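Local coordinates for protein sulfate transporter 4.1, chloroplastic (Arabidopsis thaliana, PDB 7LHV) that cotransports sulfate with protons across a membrane as an SLC26/SulP-family symporter and may help regulate sulfate assimilation, at residues 116-120 with 151-156; 178-183 with 380-386; 185-190 with 372-377. All blocks are in the same frame, centred on the assembly; numbering follows the deposited sequence.

All three contacts are buried in the transmembrane part of the chain, although contact 3 has one exposed residue, Ile187, at its edge. Contacts 2 and 3 hold the same pair, helices 173-194 and 365-381: contact 3 joins their regular turns, and contact 2 lies where the second helix ends and the chain runs on. Contact 1 joins helix 91-119 to the start of helix 153-166, beside a bound sulfate. Contacts 1 and 2 meet through a probable hydrogen bond between Ser156 and Tyr385. The chemistry differs accordingly: an aromatic ring and an anion in contact 1, apolar packing on backbone in contact 2, glycines and one polar bond in contact 3.

Contact 1. Residues 116-120 with 151-156; sequences YAKLA and PVALVS. With SO4 (sulfate ion), chain D.
Tyr116, near the end of helix 91-119, packs against Pro151 to Ser156, where a loop enters helix 153-166, in a buried aromatic and van der Waals contact beside a bound sulfate. With CG anti to its own carbonyl carbon (chi1 -67°), the tyrosine reaches along the entering chain, and the backbone at Val152 C and Ala153 N covers one face of its ring, Ala153 N standing 4.1 Å above the plane. The ring's root leans on the proline, Tyr116 CB to Pro151 CB 3.8 Å. Tyr116 OH ends near the sulfate, though at 3.5 Å from SO4 O4 this is proximity alone. The anion is gripped instead by the new helix: Ala153 N donates to SO4 O3 over 3.2 Å in an almost straight bond (171°). Phe391 N and Ser392 OG of helix 391-399 bind it as well, consistent with the substrate site of SLC26 transporters, between two helix N-termini. Val152 occupies the N-cap position, and its carbonyl accepts from Ser156 N and, on the opposite face of its plane, from Ser156 OG at 2.8 Å. Ser156 OG is also bonded to Tyr385 OH. Farther along, Ala120 CB lies 4.1 Å from Ser156 CB. An alanine in place of Tyr116 has no ring to lie against Val152 C and Ala153 N, which would probably open a gap at the helix entrance next to the sulfate. Helix 431-443 touches Tyr116 and Ala153 through Ala441 and Val442, helix 206-229 meets Leu119, and helix 125-141 borders Pro151.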
loop_
_atom_site.group_PDB
_atom_site.type_symbol
_atom_site.label_atom_id
_atom_site.label_comp_id
_atom_site.label_asym_id
_atom_site.label_seq_id
_atom_site.Cartn_x
_atom_site.Cartn_y
_atom_site.Cartn_z
ATOM N N TYR A 116 13.710 -29.194 13.407
ATOM C CA TYR A 116 13.002 -28.319 12.481
ATOM C C TYR A 116 12.621 -29.046 11.200
ATOM O O TYR A 116 11.557 -28.776 10.633
ATOM C CB TYR A 116 13.855 -27.096 12.159
ATOM C CG TYR A 116 14.060 -26.172 13.331
ATOM C CD1 TYR A 116 13.107 -26.065 14.329
ATOM C CD2 TYR A 116 15.209 -25.407 13.440
ATOM C CE1 TYR A 116 13.292 -25.222 15.401
ATOM C CE2 TYR A 116 15.403 -24.562 14.506
ATOM C CZ TYR A 116 14.443 -24.472 15.484
ATOM O OH TYR A 116 14.635 -23.629 16.549
ATOM N N ALA A 117 13.471 -29.959 10.722
ATOM C CA ALA A 117 13.093 -30.768 9.568
ATOM C C ALA A 117 11.874 -31.620 9.880
ATOM O O ALA A 117 10.983 -31.775 9.037
ATOM C CB ALA A 117 14.259 -31.648 9.134
ATOM N N LYS A 118 11.820 -32.188 11.085
ATOM C CA LYS A 118 10.631 -32.929 11.495
ATOM C C LYS A 118 9.410 -32.021 11.556
ATOM O O LYS A 118 8.299 -32.439 11.214
ATOM C CB LYS A 118 10.871 -33.595 12.847
ATOM C CG LYS A 118 11.555 -34.942 12.761
ATOM C CD LYS A 118 10.638 -35.981 12.146
ATOM C CE LYS A 118 9.468 -36.281 13.060
ATOM N NZ LYS A 118 9.910 -36.964 14.305
ATOM N N LEU A 119 9.596 -30.776 12.002
ATOM C CA LEU A 119 8.480 -29.837 12.072
ATOM C C LEU A 119 7.919 -29.528 10.689
ATOM O O LEU A 119 6.700 -29.402 10.521
ATOM C CB LEU A 119 8.922 -28.550 12.770
ATOM C CG LEU A 119 7.969 -27.358 12.712
ATOM C CD1 LEU A 119 6.668 -27.679 13.414
ATOM C CD2 LEU A 119 8.618 -26.138 13.327
ATOM N N ALA A 120 8.788 -29.399 9.688
ATOM C CA ALA A 120 8.349 -29.059 8.340
ATOM C C ALA A 120 7.645 -30.208 7.635
ATOM O O ALA A 120 7.093 -29.998 6.550
ATOM C CB ALA A 120 9.539 -28.599 7.500
ATOM N N PRO A 151 17.981 -24.013 9.162
ATOM C CA PRO A 151 16.544 -24.088 9.434
ATOM C C PRO A 151 16.155 -23.210 10.611
ATOM O O PRO A 151 16.894 -23.085 11.588
ATOM C CB PRO A 151 16.320 -25.573 9.745
ATOM C CG PRO A 151 17.500 -26.273 9.188
ATOM C CD PRO A 151 18.637 -25.320 9.310
ATOM N N VAL A 152 14.976 -22.599 10.510
ATOM C CA VAL A 152 14.396 -21.824 11.597
ATOM C C VAL A 152 12.955 -22.277 11.781
ATOM O O VAL A 152 12.371 -22.935 10.918
ATOM C CB VAL A 152 14.463 -20.303 11.349
ATOM C CG1 VAL A 152 15.898 -19.864 11.151
ATOM C CG2 VAL A 152 13.624 -19.924 10.156
ATOM N N ALA A 153 12.388 -21.933 12.937
ATOM C CA ALA A 153 11.048 -22.404 13.267
ATOM C C ALA A 153 10.001 -21.833 12.316
ATOM O O ALA A 153 9.128 -22.562 11.835
ATOM C CB ALA A 153 10.710 -22.046 14.712
ATOM N N LEU A 154 10.083 -20.536 12.018
ATOM C CA LEU A 154 9.036 -19.889 11.235
ATOM C C LEU A 154 9.054 -20.355 9.783
ATOM O O LEU A 154 8.003 -20.658 9.205
ATOM C CB LEU A 154 9.185 -18.372 11.316
ATOM C CG LEU A 154 8.058 -17.560 10.682
ATOM C CD1 LEU A 154 6.735 -17.930 11.312
ATOM C CD2 LEU A 154 8.326 -16.077 10.836
ATOM N N VAL A 155 10.236 -20.405 9.169
ATOM C CA VAL A 155 10.324 -20.842 7.781
ATOM C C VAL A 155 9.928 -22.308 7.659
ATOM O O VAL A 155 9.279 -22.707 6.687
ATOM C CB VAL A 155 11.733 -20.577 7.225
ATOM C CG1 VAL A 155 11.960 -21.347 5.945
ATOM C CG2 VAL A 155 11.924 -19.094 6.984
ATOM N N SER A 156 10.300 -23.128 8.644
ATOM C CA SER A 156 9.868 -24.521 8.641
ATOM C C SER A 156 8.352 -24.628 8.745
ATOM O O SER A 156 7.734 -25.458 8.070
ATOM C CB SER A 156 10.539 -25.283 9.782
ATOM O OG SER A 156 11.939 -25.367 9.584
HETATM S S SO4 D . 15.006 -19.528 15.542
HETATM O O1 SO4 D . 14.900 -19.284 16.976
HETATM O O2 SO4 D . 15.468 -18.315 14.880
HETATM O O3 SO4 D . 13.696 -19.890 15.018
HETATM O O4 SO4 D . 15.947 -20.615 15.297
#

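Contact 2. Residues 178-183 with 380-386; sequences AILLAL and SLFSAYP
Ala182 and Pro386 lie at the closest backbone approach, their CA atoms 4.3 Å apart, and the proline ring rests along helix 173-194 with its CG 3.6 Å from Ala182 CA. The methyl of Ala182 points toward the 380-386 chain, meeting Pro386 CD at 3.7 Å, while Leu181 CG lies farther from the same ring, 4.4 Å from Pro386 CG. One turn earlier, Ala178 CB abuts Tyr385 CB at 3.9 Å. Only the root of the tyrosine takes part: chi1 of 86° sets CG between backbone N and carbonyl carbon, and the ring leads away from helix 173-194 toward Ser156 of helix 153-166. Ile179 divides its two branches. CG2 is turned to the Ser380 carbonyl, whereas the CG1 arm carries CD1 to Ser383 CA, 3.8 Å away, where the chain has left helix 365-381 and Ser383 takes left-handed backbone angles. Ser380 faces Leu183, CB to CB 3.6 Å; its OG is bonded to Asn376 O within its own helix. No hydrogen bond crosses the contact; the helix and the chain leaving helix 365-381 meet by van der Waals packing. Helix 153-166 backs this region, Val155 and Val159 touching Pro386 and Leu163 touching Ala178; helix 330-358 covers Leu181, and beyond Pro386 the chain enters strand 388-389, which pairs antiparallel with strand 149-150.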
loop_
_atom_site.group_PDB
_atom_site.type_symbol
_atom_site.label_atom_id
_atom_site.label_comp_id
_atom_site.label_asym_id
_atom_site.label_seq_id
_atom_site.Cartn_x
_atom_site.Cartn_y
_atom_site.Cartn_z
ATOM N N ALA A 178 9.710 -29.054 -1.342
ATOM C CA ALA A 178 10.530 -28.232 -0.455
ATOM C C ALA A 178 11.783 -27.726 -1.162
ATOM O O ALA A 178 12.167 -26.559 -1.002
ATOM C CB ALA A 178 10.904 -29.023 0.796
ATOM N N ILE A 179 12.432 -28.584 -1.950
ATOM C CA ILE A 179 13.630 -28.164 -2.674
ATOM C C ILE A 179 13.287 -27.101 -3.715
ATOM O O ILE A 179 14.010 -26.104 -3.874
ATOM C CB ILE A 179 14.317 -29.385 -3.306
ATOM C CG1 ILE A 179 14.826 -30.323 -2.212
ATOM C CG2 ILE A 179 15.458 -28.953 -4.196
ATOM C CD1 ILE A 179 15.194 -31.693 -2.713
ATOM N N LEU A 180 12.181 -27.289 -4.437
ATOM C CA LEU A 180 11.747 -26.278 -5.395
ATOM C C LEU A 180 11.391 -24.974 -4.698
ATOM O O LEU A 180 11.660 -23.887 -5.221
ATOM C CB LEU A 180 10.557 -26.796 -6.200
ATOM C CG LEU A 180 9.906 -25.785 -7.143
ATOM C CD1 LEU A 180 10.803 -25.505 -8.333
ATOM C CD2 LEU A 180 8.549 -26.280 -7.590
ATOM N N LEU A 181 10.774 -25.060 -3.518
ATOM C CA LEU A 181 10.465 -23.861 -2.753
ATOM C C LEU A 181 11.736 -23.127 -2.363
ATOM O O LEU A 181 11.789 -21.894 -2.410
ATOM C CB LEU A 181 9.653 -24.232 -1.515
ATOM C CG LEU A 181 8.985 -23.092 -0.756
ATOM C CD1 LEU A 181 8.082 -22.319 -1.677
ATOM C CD2 LEU A 181 8.193 -23.644 0.408
ATOM N N ALA A 182 12.773 -23.870 -1.979
ATOM C CA ALA A 182 14.051 -23.241 -1.661
ATOM C C ALA A 182 14.646 -22.549 -2.880
ATOM O O ALA A 182 15.171 -21.436 -2.776
ATOM C CB ALA A 182 15.021 -24.277 -1.102
ATOM N N LEU A 183 14.573 -23.197 -4.046
ATOM C CA LEU A 183 15.092 -22.576 -5.266
ATOM C C LEU A 183 14.334 -21.301 -5.611
ATOM O O LEU A 183 14.940 -20.287 -5.979
ATOM C CB LEU A 183 15.023 -23.562 -6.430
ATOM C CG LEU A 183 15.428 -22.997 -7.790
ATOM C CD1 LEU A 183 16.896 -22.629 -7.797
ATOM C CD2 LEU A 183 15.118 -23.991 -8.891
ATOM N N SER A 380 19.298 -25.552 -2.757
ATOM C CA SER A 380 18.307 -26.250 -3.566
ATOM C C SER A 380 18.980 -27.180 -4.559
ATOM O O SER A 380 18.531 -28.313 -4.768
ATOM C CB SER A 380 17.429 -25.242 -4.297
ATOM O OG SER A 380 17.049 -24.203 -3.422
ATOM N N LEU A 381 20.064 -26.720 -5.182
ATOM C CA LEU A 381 20.822 -27.601 -6.059
ATOM C C LEU A 381 21.412 -28.793 -5.321
ATOM O O LEU A 381 21.707 -29.806 -5.961
ATOM C CB LEU A 381 21.939 -26.831 -6.761
ATOM C CG LEU A 381 21.507 -25.765 -7.764
ATOM C CD1 LEU A 381 22.693 -25.327 -8.596
ATOM C CD2 LEU A 381 20.394 -26.289 -8.648
ATOM N N PHE A 382 21.585 -28.706 -4.005
ATOM C CA PHE A 382 22.124 -29.817 -3.227
ATOM C C PHE A 382 21.118 -30.322 -2.198
ATOM O O PHE A 382 21.476 -30.653 -1.066
ATOM C CB PHE A 382 23.435 -29.425 -2.557
ATOM C CG PHE A 382 24.625 -29.550 -3.453
ATOM C CD1 PHE A 382 25.314 -30.745 -3.544
ATOM C CD2 PHE A 382 25.048 -28.478 -4.215
ATOM C CE1 PHE A 382 26.409 -30.866 -4.372
ATOM C CE2 PHE A 382 26.141 -28.592 -5.045
ATOM C CZ PHE A 382 26.823 -29.786 -5.123
ATOM N N SER A 383 19.842 -30.389 -2.584
ATOM C CA SER A 383 18.785 -31.030 -1.796
ATOM C C SER A 383 18.635 -30.400 -0.410
ATOM O O SER A 383 18.811 -31.049 0.619
ATOM C CB SER A 383 19.034 -32.536 -1.682
ATOM O OG SER A 383 19.296 -33.113 -2.947
ATOM N N ALA A 384 18.281 -29.117 -0.397
ATOM C CA ALA A 384 18.023 -28.400 0.842
ATOM C C ALA A 384 16.752 -27.576 0.710
ATOM O O ALA A 384 16.372 -27.166 -0.387
ATOM C CB ALA A 384 19.190 -27.487 1.219
ATOM N N TYR A 385 16.101 -27.334 1.840
ATOM C CA TYR A 385 14.892 -26.530 1.909
ATOM C C TYR A 385 15.205 -25.182 2.555
ATOM O O TYR A 385 16.243 -25.037 3.210
ATOM C CB TYR A 385 13.792 -27.294 2.668
ATOM C CG TYR A 385 13.772 -27.172 4.173
ATOM C CD1 TYR A 385 14.498 -28.043 4.971
ATOM C CD2 TYR A 385 12.984 -26.218 4.799
ATOM C CE1 TYR A 385 14.464 -27.944 6.347
ATOM C CE2 TYR A 385 12.946 -26.112 6.171
ATOM C CZ TYR A 385 13.685 -26.978 6.939
ATOM O OH TYR A 385 13.644 -26.872 8.306
ATOM N N PRO A 386 14.350 -24.165 2.376
ATOM C CA PRO A 386 14.792 -22.778 2.596
ATOM C C PRO A 386 15.415 -22.553 3.968
ATOM O O PRO A 386 14.926 -23.047 4.987
ATOM C CB PRO A 386 13.501 -21.971 2.439
ATOM C CG PRO A 386 12.650 -22.784 1.587
ATOM C CD PRO A 386 12.947 -24.207 1.925
#

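Contact 3. Residues 185-190 with 372-377; sequences VGILEC and LGVANI
Glu189 reaches Asn376 because its CG sits beside its own backbone N (chi1 -67°) and the rest of the side chain runs extended, across Asn376 at about a right angle. Asn376 ND2 donates to Glu189 OE2 over 3.1 Å with a bent N-H...O angle of 143°. The oxygen lies in the plane of the amide, but the donor comes from above the carboxylate plane, the two flat groups being steeply turned against each other. Asn376 OD1 accepts from Ala387 N, so both ends of the amide are engaged. Next to this bond, Gly186 and Gly373 face each other, CA to CA 3.8 Å, and their lack of side chains lets the short antiparallel segments (158°) run with axes only 7.2 Å apart. Ile377 lays CG1 on Gly186 C at 3.8 Å, and Cys190 SG packs on Val374 CG2 at 3.8 Å. At the exposed edge, Ile187 CG1 meets Ile377 CD1 at 4.1 Å. Helix 330-358 lies against the glutamate through Thr341 and Ala344, while helix 125-141 touches Leu372 and Val374, placing this glycine-mediated helix pair within the transmembrane bundle.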
loop_
_atom_site.group_PDB
_atom_site.type_symbol
_atom_site.label_atom_id
_atom_site.label_comp_id
_atom_site.label_asym_id
_atom_site.label_seq_id
_atom_site.Cartn_x
_atom_site.Cartn_y
_atom_site.Cartn_z
ATOM N N VAL A 185 12.662 -19.370 -3.530
ATOM C CA VAL A 185 12.997 -18.366 -2.529
ATOM C C VAL A 185 14.350 -17.745 -2.836
ATOM O O VAL A 185 14.523 -16.525 -2.749
ATOM C CB VAL A 185 12.960 -18.982 -1.119
ATOM C CG1 VAL A 185 13.704 -18.102 -0.137
ATOM C CG2 VAL A 185 11.529 -19.180 -0.671
ATOM N N GLY A 186 15.330 -18.570 -3.208
ATOM C CA GLY A 186 16.637 -18.036 -3.549
ATOM C C GLY A 186 16.599 -17.118 -4.755
ATOM O O GLY A 186 17.247 -16.070 -4.768
ATOM N N ILE A 187 15.836 -17.496 -5.782
ATOM C CA ILE A 187 15.723 -16.652 -6.969
ATOM C C ILE A 187 15.057 -15.325 -6.623
ATOM O O ILE A 187 15.513 -14.256 -7.050
ATOM C CB ILE A 187 14.974 -17.396 -8.089
ATOM C CG1 ILE A 187 15.934 -18.316 -8.842
ATOM C CG2 ILE A 187 14.326 -16.418 -9.047
ATOM C CD1 ILE A 187 15.246 -19.278 -9.773
ATOM N N LEU A 188 13.974 -15.368 -5.843
ATOM C CA LEU A 188 13.303 -14.128 -5.458
ATOM C C LEU A 188 14.212 -13.244 -4.617
ATOM O O LEU A 188 14.226 -12.021 -4.790
ATOM C CB LEU A 188 12.011 -14.436 -4.704
ATOM C CG LEU A 188 10.803 -14.808 -5.562
ATOM C CD1 LEU A 188 9.613 -15.149 -4.688
ATOM C CD2 LEU A 188 10.460 -13.682 -6.513
ATOM N N GLU A 189 14.975 -13.839 -3.697
ATOM C CA GLU A 189 15.892 -13.058 -2.874
ATOM C C GLU A 189 16.993 -12.428 -3.715
ATOM O O GLU A 189 17.352 -11.265 -3.506
ATOM C CB GLU A 189 16.496 -13.939 -1.784
ATOM C CG GLU A 189 15.502 -14.407 -0.746
ATOM C CD GLU A 189 16.167 -15.168 0.375
ATOM O OE1 GLU A 189 15.538 -15.353 1.433
ATOM O OE2 GLU A 189 17.327 -15.585 0.190
ATOM N N CYS A 190 17.547 -13.179 -4.670
ATOM C CA CYS A 190 18.572 -12.614 -5.541
ATOM C C CYS A 190 18.012 -11.477 -6.384
ATOM O O CYS A 190 18.689 -10.464 -6.599
ATOM C CB CYS A 190 19.165 -13.704 -6.431
ATOM S SG CYS A 190 20.521 -14.617 -5.675
ATOM N N LEU A 372 21.964 -14.360 0.777
ATOM C CA LEU A 372 20.949 -15.334 1.174
ATOM C C LEU A 372 20.360 -16.039 -0.039
ATOM O O LEU A 372 20.145 -17.256 -0.013
ATOM C CB LEU A 372 19.839 -14.659 1.975
ATOM C CG LEU A 372 20.167 -14.114 3.358
ATOM C CD1 LEU A 372 18.973 -13.368 3.918
ATOM C CD2 LEU A 372 20.552 -15.251 4.267
ATOM N N GLY A 373 20.081 -15.291 -1.105
ATOM C CA GLY A 373 19.538 -15.906 -2.303
ATOM C C GLY A 373 20.492 -16.893 -2.944
ATOM O O GLY A 373 20.085 -17.974 -3.371
ATOM N N VAL A 374 21.774 -16.533 -3.024
ATOM C CA VAL A 374 22.759 -17.447 -3.596
ATOM C C VAL A 374 22.871 -18.708 -2.745
ATOM O O VAL A 374 22.936 -19.830 -3.270
ATOM C CB VAL A 374 24.117 -16.742 -3.751
ATOM C CG1 VAL A 374 25.200 -17.745 -4.087
ATOM C CG2 VAL A 374 24.030 -15.681 -4.824
ATOM N N ALA A 375 22.890 -18.543 -1.419
ATOM C CA ALA A 375 22.950 -19.699 -0.533
ATOM C C ALA A 375 21.743 -20.603 -0.726
ATOM O O ALA A 375 21.881 -21.829 -0.788
ATOM C CB ALA A 375 23.050 -19.239 0.920
ATOM N N ASN A 376 20.551 -20.014 -0.835
ATOM C CA ASN A 376 19.346 -20.812 -1.032
ATOM C C ASN A 376 19.369 -21.535 -2.372
ATOM O O ASN A 376 18.955 -22.695 -2.465
ATOM C CB ASN A 376 18.110 -19.926 -0.920
ATOM C CG ASN A 376 17.622 -19.791 0.500
ATOM O OD1 ASN A 376 17.476 -20.781 1.210
ATOM N ND2 ASN A 376 17.366 -18.563 0.924
ATOM N N ILE A 377 19.845 -20.866 -3.425
ATOM C CA ILE A 377 19.890 -21.492 -4.745
ATOM C C ILE A 377 20.820 -22.699 -4.732
ATOM O O ILE A 377 20.474 -23.784 -5.221
ATOM C CB ILE A 377 20.312 -20.466 -5.811
ATOM C CG1 ILE A 377 19.165 -19.501 -6.108
ATOM C CG2 ILE A 377 20.761 -21.165 -7.079
ATOM C CD1 ILE A 377 19.568 -18.339 -6.972
#